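Local coordinates for ABC transporter ATP-binding protein (PDB 2PJZ) that probably binds and hydrolyses ATP as the nucleotide-binding subunit of an ABC transporter, putatively one that carries cobalt, at residues Ile24-Asn29 and Val33-Pro38; Ala196-Gly201 and Gly206-Ser211. All coordinates share one frame; numbering follows the deposited sequence.

Contact 1: Ile24-Asn29 and Val33-Pro38; sequences INLEVN and VIILGP
Val-33 meets Val-28 tip to tip, CG2 of Val-33 lying 3.7 Å from CG2 of Val-28. The two methyls come from different rotamers. On Val-33, CG2 stands between the backbone N and the carbonyl carbon (chi1 -58°), whereas on Val-28 the touching CG2 is anti to the carbonyl carbon, with CG1 anti to the backbone N (chi1 179°). The backbones stay well apart, since even the closest CA atoms, those of Val-28 and Val-33, are 7.4 Å from each other. Two residues on, Ile-35 repeats the pattern more loosely: its side chain carries CD1 to 4.4 Å from CD2 of Leu-26. Both aliphatic pairs project from alternate positions of their strands; Ile-179 and Leu-204 pack on both Leu-26 and Ile-35, and Tyr-197 on Leu-26 and Val-33. Gly-37 and Pro-38 then leave strand 32-36 as the start of what reads as a Walker A P-loop, where the Gly-37 carbonyl accepts a hydrogen bond from Lys-43.

Strand 17-28 belongs to the antiparallel sheet and strand 32-36 to the mixed central sheet, so the contact joins two sheets, linked by the short connection 29-31, through side chains that point from one strand toward the other, as in ABC ATPase cores. No hydrogen bond crosses, and about 134 Å² is buried. The chemistry is therefore wholly apolar: within these segments the sheets are joined by side-chain packing alone.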
ATOM      1  N   ILE A  24       8.483 -14.195   2.860  1.00 10.07           N
ATOM      2  CA  ILE A  24       7.276 -13.466   2.489  1.00 10.16           C
ATOM      3  C   ILE A  24       6.803 -14.017   1.167  1.00 11.30           C
ATOM      4  O   ILE A  24       7.539 -13.962   0.167  1.00 11.29           O
ATOM      5  CB  ILE A  24       7.483 -11.938   2.399  1.00 10.11           C
ATOM      6  CG1 ILE A  24       7.974 -11.376   3.753  1.00  7.80           C
ATOM      7  CG2 ILE A  24       6.176 -11.196   1.876  1.00 10.33           C
ATOM      8  CD1 ILE A  24       7.022 -11.606   4.990  1.00 11.00           C
ATOM      9  N   ASN A  25       5.569 -14.526   1.158  1.00 10.20           N
ATOM     10  CA  ASN A  25       4.982 -15.080  -0.067  1.00 11.84           C
ATOM     11  C   ASN A  25       3.619 -14.439  -0.374  1.00 11.94           C
ATOM     12  O   ASN A  25       2.790 -14.251   0.527  1.00 12.31           O
ATOM     13  CB  ASN A  25       4.816 -16.574   0.066  1.00 11.58           C
ATOM     14  CG  ASN A  25       6.123 -17.304   0.113  1.00 14.73           C
ATOM     15  OD1 ASN A  25       6.828 -17.414  -0.891  1.00 12.68           O
ATOM     16  ND2 ASN A  25       6.455 -17.840   1.295  1.00 14.20           N
ATOM     17  N   LEU A  26       3.400 -14.052  -1.627  1.00 10.49           N
ATOM     18  CA  LEU A  26       2.140 -13.428  -2.001  1.00 10.23           C
ATOM     19  C   LEU A  26       1.954 -13.531  -3.517  1.00 10.57           C
ATOM     20  O   LEU A  26       2.910 -13.307  -4.250  1.00  9.39           O
ATOM     21  CB  LEU A  26       2.140 -11.935  -1.608  1.00 10.40           C
ATOM     22  CG  LEU A  26       0.939 -11.078  -2.015  1.00 12.53           C
ATOM     23  CD1 LEU A  26      -0.276 -11.496  -1.219  1.00 14.91           C
ATOM     24  CD2 LEU A  26       1.207  -9.592  -1.825  1.00 12.40           C
ATOM     25  N   GLU A  27       0.729 -13.795  -3.988  1.00  9.69           N
ATOM     26  CA  GLU A  27       0.441 -13.657  -5.430  1.00 10.61           C
ATOM     27  C   GLU A  27      -0.787 -12.796  -5.536  1.00 10.54           C
ATOM     28  O   GLU A  27      -1.780 -13.019  -4.806  1.00 10.22           O
ATOM     29  CB  GLU A  27       0.260 -15.034  -6.164  1.00  9.90           C
ATOM     30  CG  GLU A  27       1.545 -15.838  -6.116  1.00 11.58           C
ATOM     31  CD  GLU A  27       1.668 -17.014  -7.050  1.00 13.10           C
ATOM     32  OE1 GLU A  27       0.634 -17.454  -7.601  1.00 15.29           O
ATOM     33  OE2 GLU A  27       2.839 -17.483  -7.219  1.00 18.27           O
ATOM     34  N   VAL A  28      -0.703 -11.778  -6.385  1.00  9.19           N
ATOM     35  CA  VAL A  28      -1.804 -10.850  -6.613  1.00 10.14           C
ATOM     36  C   VAL A  28      -2.077 -10.804  -8.106  1.00  9.77           C
ATOM     37  O   VAL A  28      -1.158 -10.562  -8.897  1.00  8.56           O
ATOM     38  CB  VAL A  28      -1.442  -9.426  -6.154  1.00  9.74           C
ATOM     39  CG1 VAL A  28      -2.599  -8.471  -6.437  1.00 13.00           C
ATOM     40  CG2 VAL A  28      -1.148  -9.423  -4.660  1.00 10.92           C
ATOM     41  N   ASN A  29      -3.327 -11.018  -8.502  1.00  9.95           N
ATOM     42  CA  ASN A  29      -3.647 -10.810  -9.916  1.00 10.15           C
ATOM     43  C   ASN A  29      -5.031 -10.236 -10.097  1.00  9.75           C
ATOM     44  O   ASN A  29      -5.977 -10.714  -9.461  1.00  9.32           O
ATOM     45  CB  ASN A  29      -3.492 -12.093 -10.723  1.00 11.93           C
ATOM     46  CG  ASN A  29      -4.462 -13.163 -10.324  1.00 17.00           C
ATOM     47  OD1 ASN A  29      -4.251 -13.857  -9.340  1.00 21.79           O
ATOM     48  ND2 ASN A  29      -5.526 -13.343 -11.127  1.00 23.62           N
ATOM     49  N   VAL A  33      -4.982  -5.400  -3.612  1.00 12.06           N
ATOM     50  CA  VAL A  33      -5.158  -5.925  -2.260  1.00 11.54           C
ATOM     51  C   VAL A  33      -4.543  -4.897  -1.303  1.00 11.23           C
ATOM     52  O   VAL A  33      -3.678  -4.089  -1.706  1.00 11.38           O
ATOM     53  CB  VAL A  33      -4.562  -7.335  -2.063  1.00 11.65           C
ATOM     54  CG1 VAL A  33      -5.195  -8.335  -3.065  1.00 11.75           C
ATOM     55  CG2 VAL A  33      -2.998  -7.322  -2.168  1.00 12.33           C
ATOM     56  N   ILE A  34      -4.992  -4.920  -0.062  1.00 10.23           N
ATOM     57  CA  ILE A  34      -4.482  -3.990   0.930  1.00 11.05           C
ATOM     58  C   ILE A  34      -3.631  -4.748   1.932  1.00 11.07           C
ATOM     59  O   ILE A  34      -4.004  -5.827   2.389  1.00 13.17           O
ATOM     60  CB  ILE A  34      -5.650  -3.259   1.666  1.00 11.31           C
ATOM     61  CG1 ILE A  34      -6.464  -2.444   0.664  1.00 12.67           C
ATOM     62  CG2 ILE A  34      -5.106  -2.348   2.811  1.00 11.37           C
ATOM     63  CD1 ILE A  34      -7.835  -2.022   1.208  1.00 17.49           C
ATOM     64  N   ILE A  35      -2.458  -4.215   2.253  1.00 11.23           N
ATOM     65  CA  ILE A  35      -1.641  -4.867   3.249  1.00 11.30           C
ATOM     66  C   ILE A  35      -1.706  -3.928   4.439  1.00 10.94           C
ATOM     67  O   ILE A  35      -1.387  -2.740   4.299  1.00 10.11           O
ATOM     68  CB  ILE A  35      -0.171  -5.031   2.775  1.00 11.67           C
ATOM     69  CG1 ILE A  35      -0.103  -6.039   1.612  1.00 11.25           C
ATOM     70  CG2 ILE A  35       0.727  -5.481   3.954  1.00 11.38           C
ATOM     71  CD1 ILE A  35       1.357  -6.261   1.090  1.00 12.42           C
ATOM     72  N   LEU A  36      -2.161  -4.473   5.578  1.00 11.36           N
ATOM     73  CA  LEU A  36      -2.357  -3.686   6.800  1.00 12.61           C
ATOM     74  C   LEU A  36      -1.276  -4.048   7.760  1.00 13.10           C
ATOM     75  O   LEU A  36      -1.002  -5.211   7.978  1.00 13.19           O
ATOM     76  CB  LEU A  36      -3.707  -4.020   7.481  1.00 12.61           C
ATOM     77  CG  LEU A  36      -4.975  -3.707   6.732  1.00 13.66           C
ATOM     78  CD1 LEU A  36      -6.189  -4.310   7.486  1.00 15.66           C
ATOM     79  CD2 LEU A  36      -5.098  -2.168   6.548  1.00 14.61           C
ATOM     80  N   GLY A  37      -0.613  -3.062   8.328  1.00 14.84           N
ATOM     81  CA  GLY A  37       0.418  -3.431   9.292  1.00 16.79           C
ATOM     82  C   GLY A  37       0.721  -2.199  10.101  1.00 17.98           C
ATOM     83  O   GLY A  37       0.603  -1.098   9.577  1.00 17.81           O
ATOM     84  N   PRO A  38       1.134  -2.388  11.367  1.00 19.33           N
ATOM     85  CA  PRO A  38       1.582  -1.264  12.184  1.00 19.80           C
ATOM     86  C   PRO A  38       2.756  -0.535  11.582  1.00 20.19           C
ATOM     87  O   PRO A  38       3.501  -1.096  10.752  1.00 19.90           O
ATOM     88  CB  PRO A  38       1.974  -1.920  13.524  1.00 20.17           C
ATOM     89  CG  PRO A  38       2.051  -3.350  13.285  1.00 21.01           C
ATOM     90  CD  PRO A  38       1.176  -3.669  12.099  1.00 18.45           C
TER

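Contact 2: Ala196-Gly201 and Gly206-Ser211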
ATOM      1  N   ALA A 196      -7.785  -7.911   2.006  1.00 12.84           N
ATOM      2  CA  ALA A 196      -6.684  -7.495   2.882  1.00 11.72           C
ATOM      3  C   ALA A 196      -5.793  -8.635   3.394  1.00 11.47           C
ATOM      4  O   ALA A 196      -6.221  -9.783   3.633  1.00 11.37           O
ATOM      5  CB  ALA A 196      -7.235  -6.668   4.106  1.00 12.06           C
ATOM      6  N   TYR A 197      -4.530  -8.279   3.617  1.00 11.37           N
ATOM      7  CA  TYR A 197      -3.579  -9.108   4.323  1.00 11.09           C
ATOM      8  C   TYR A 197      -3.040  -8.286   5.498  1.00 11.14           C
ATOM      9  O   TYR A 197      -3.002  -7.077   5.428  1.00 11.71           O
ATOM     10  CB  TYR A 197      -2.396  -9.432   3.415  1.00 11.63           C
ATOM     11  CG  TYR A 197      -2.763 -10.329   2.263  1.00 11.04           C
ATOM     12  CD1 TYR A 197      -2.496 -11.691   2.331  1.00 14.02           C
ATOM     13  CD2 TYR A 197      -3.379  -9.814   1.122  1.00 13.03           C
ATOM     14  CE1 TYR A 197      -2.830 -12.558   1.277  1.00 15.63           C
ATOM     15  CE2 TYR A 197      -3.728 -10.662   0.049  1.00 13.75           C
ATOM     16  CZ  TYR A 197      -3.433 -12.036   0.154  1.00 16.18           C
ATOM     17  OH  TYR A 197      -3.768 -12.914  -0.851  1.00 15.75           O
ATOM     18  N   PHE A 198      -2.680  -8.966   6.576  1.00 12.01           N
ATOM     19  CA  PHE A 198      -1.980  -8.349   7.703  1.00 12.48           C
ATOM     20  C   PHE A 198      -0.486  -8.683   7.634  1.00 13.28           C
ATOM     21  O   PHE A 198      -0.125  -9.831   7.449  1.00 14.27           O
ATOM     22  CB  PHE A 198      -2.515  -8.937   9.014  1.00 12.62           C
ATOM     23  CG  PHE A 198      -3.897  -8.470   9.340  1.00 13.51           C
ATOM     24  CD1 PHE A 198      -4.088  -7.314  10.120  1.00 13.83           C
ATOM     25  CD2 PHE A 198      -5.005  -9.168   8.858  1.00 14.77           C
ATOM     26  CE1 PHE A 198      -5.379  -6.867  10.437  1.00 18.05           C
ATOM     27  CE2 PHE A 198      -6.301  -8.736   9.184  1.00 17.38           C
ATOM     28  CZ  PHE A 198      -6.487  -7.584   9.963  1.00 15.29           C
ATOM     29  N   LEU A 199       0.364  -7.679   7.798  1.00 13.06           N
ATOM     30  CA  LEU A 199       1.798  -7.950   8.003  1.00 14.05           C
ATOM     31  C   LEU A 199       1.990  -7.948   9.523  1.00 15.13           C
ATOM     32  O   LEU A 199       2.135  -6.875  10.113  1.00 15.84           O
ATOM     33  CB  LEU A 199       2.653  -6.871   7.320  1.00 12.97           C
ATOM     34  CG  LEU A 199       4.178  -7.072   7.236  1.00 13.45           C
ATOM     35  CD1 LEU A 199       4.577  -8.403   6.571  1.00 13.97           C
ATOM     36  CD2 LEU A 199       4.759  -5.922   6.500  1.00 12.47           C
ATOM     37  N   VAL A 200       1.977  -9.146  10.113  1.00 17.90           N
ATOM     38  CA  VAL A 200       2.210  -9.391  11.570  1.00 21.40           C
ATOM     39  C   VAL A 200       2.749 -10.794  11.787  1.00 21.27           C
ATOM     40  O   VAL A 200       2.600 -11.651  10.943  1.00 23.23           O
ATOM     41  CB  VAL A 200       0.907  -9.265  12.438  1.00 22.15           C
ATOM     42  CG1 VAL A 200       0.522  -7.814  12.615  1.00 25.93           C
ATOM     43  CG2 VAL A 200      -0.235 -10.073  11.833  1.00 22.23           C
ATOM     44  N   GLY A 201       3.363 -11.056  12.936  1.00 24.51           N
ATOM     45  CA  GLY A 201       3.901 -12.391  13.207  1.00 26.07           C
ATOM     46  C   GLY A 201       5.017 -12.692  12.242  1.00 28.05           C
ATOM     47  O   GLY A 201       5.197 -13.838  11.792  1.00 29.16           O
ATOM     48  N   GLY A 206      -3.421 -13.809   5.458  1.00 16.75           N
ATOM     49  CA  GLY A 206      -4.660 -13.481   4.767  1.00 16.72           C
ATOM     50  C   GLY A 206      -4.804 -14.423   3.586  1.00 17.19           C
ATOM     51  O   GLY A 206      -4.095 -15.416   3.530  1.00 17.09           O
ATOM     52  N   PRO A 207      -5.691 -14.107   2.636  1.00 16.74           N
ATOM     53  CA  PRO A 207      -6.468 -12.882   2.532  1.00 16.77           C
ATOM     54  C   PRO A 207      -7.750 -12.894   3.404  1.00 16.50           C
ATOM     55  O   PRO A 207      -8.173 -13.951   3.847  1.00 16.02           O
ATOM     56  CB  PRO A 207      -6.834 -12.838   1.049  1.00 17.20           C
ATOM     57  CG  PRO A 207      -6.973 -14.277   0.681  1.00 17.71           C
ATOM     58  CD  PRO A 207      -5.935 -15.009   1.493  1.00 17.78           C
ATOM     59  N   ILE A 208      -8.310 -11.723   3.654  1.00 16.20           N
ATOM     60  CA  ILE A 208      -9.655 -11.624   4.250  1.00 15.88           C
ATOM     61  C   ILE A 208     -10.418 -10.521   3.542  1.00 15.89           C
ATOM     62  O   ILE A 208      -9.843  -9.493   3.158  1.00 15.84           O
ATOM     63  CB  ILE A 208      -9.607 -11.424   5.798  1.00 16.15           C
ATOM     64  CG1 ILE A 208     -11.033 -11.373   6.392  1.00 16.74           C
ATOM     65  CG2 ILE A 208      -8.838 -10.155   6.193  1.00 17.57           C
ATOM     66  CD1 ILE A 208     -11.032 -11.331   7.924  1.00 16.65           C
ATOM     67  N   SER A 209     -11.711 -10.725   3.317  1.00 14.15           N
ATOM     68  CA  SER A 209     -12.527  -9.664   2.742  1.00 15.45           C
ATOM     69  C   SER A 209     -12.545  -8.462   3.694  1.00 16.11           C
ATOM     70  O   SER A 209     -12.790  -8.641   4.907  1.00 16.24           O
ATOM     71  CB  SER A 209     -13.957 -10.177   2.545  1.00 15.64           C
ATOM     72  OG  SER A 209     -14.815  -9.092   2.252  1.00 19.69           O
ATOM     73  N   VAL A 210     -12.317  -7.263   3.164  1.00 15.93           N
ATOM     74  CA  VAL A 210     -12.424  -6.059   3.995  1.00 16.65           C
ATOM     75  C   VAL A 210     -13.888  -5.884   4.474  1.00 17.44           C
ATOM     76  O   VAL A 210     -14.138  -5.506   5.623  1.00 17.54           O
ATOM     77  CB  VAL A 210     -11.951  -4.820   3.267  1.00 16.60           C
ATOM     78  CG1 VAL A 210     -12.276  -3.600   4.052  1.00 15.88           C
ATOM     79  CG2 VAL A 210     -10.401  -4.876   3.082  1.00 15.86           C
ATOM     80  N   SER A 211     -14.842  -6.211   3.609  1.00 19.06           N
ATOM     81  CA  SER A 211     -16.267  -6.142   3.997  1.00 19.59           C
ATOM     82  C   SER A 211     -16.491  -6.956   5.259  1.00 20.07           C
ATOM     83  O   SER A 211     -17.133  -6.478   6.204  1.00 22.78           O
ATOM     84  CB  SER A 211     -17.188  -6.624   2.852  1.00 20.48           C
ATOM     85  OG  SER A 211     -18.554  -6.630   3.280  1.00 23.22           O
TER
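Ala-196 and Val-210 touch at the apolar centre, with CB of Ala-196 3.8 Å from CG2 of Val-210. Ile-208 projects from the same face of the sheet as Ala-196. Its CG2, placed between backbone N and carbonyl carbon while CG1 runs anti to the N (chi1 -178°), approaches CE2 of Phe-198 at 4.2 Å, the two side chains crossing at a slant. Leu-228 and Ile-239 of the C-terminal antiparallel sheet pack against both Phe-198 and Ile-208.

The frame is a beta hairpin, strands 195-200 and 203-209, at one edge of the mixed sheet. Ala-196 and Ile-208 form an antiparallel hydrogen-bonded pair: Ala-196 N donates to Ile-208 O at 2.8 Å and 171°, while the return bond from Ile-208 N to Ala-196 O is 2.9 Å and more bent, 149°.

Next to that pair, Tyr-197 lies alongside Pro-207, which follows a cis peptide bond. Pro-207 CA sits over one ring face near the rim, and CB makes an off-centre CH-pi contact 4.1 Å from the Tyr-197 ring centroid. Gly-206 CA lies 3.7 Å from Tyr-197 CD1. Ala-196 O also receives a CA-H...O contact from Pro-207 CA at 3.3 Å. At the polar edge Ser-209 takes the N-cap position of helix 210-214, its OG weakly hydrogen-bonded to Glu-212 N.

All four touching residues of contact 1 are buried, its centre about 8 Å from that of the chain; contact 2 is partly buried, about 12 Å out, and includes the exposed Pro-207. They meet in the mixed sheet, where strands 32-36 and 195-200 are parallel neighbours: Leu-36 N to Tyr-197 O (2.7 Å) and Tyr-197 N to Ile-34 O (2.8 Å) are probable hydrogen bonds. Tyr-197 also bridges the two by packing, its CZ 3.5 Å from Leu-26 CD1. Contact 1 joins different sheets through aliphatic side chains, whereas contact 2 pairs adjacent strands within one sheet, adding backbone hydrogen bonds and aromatic packing at its edge.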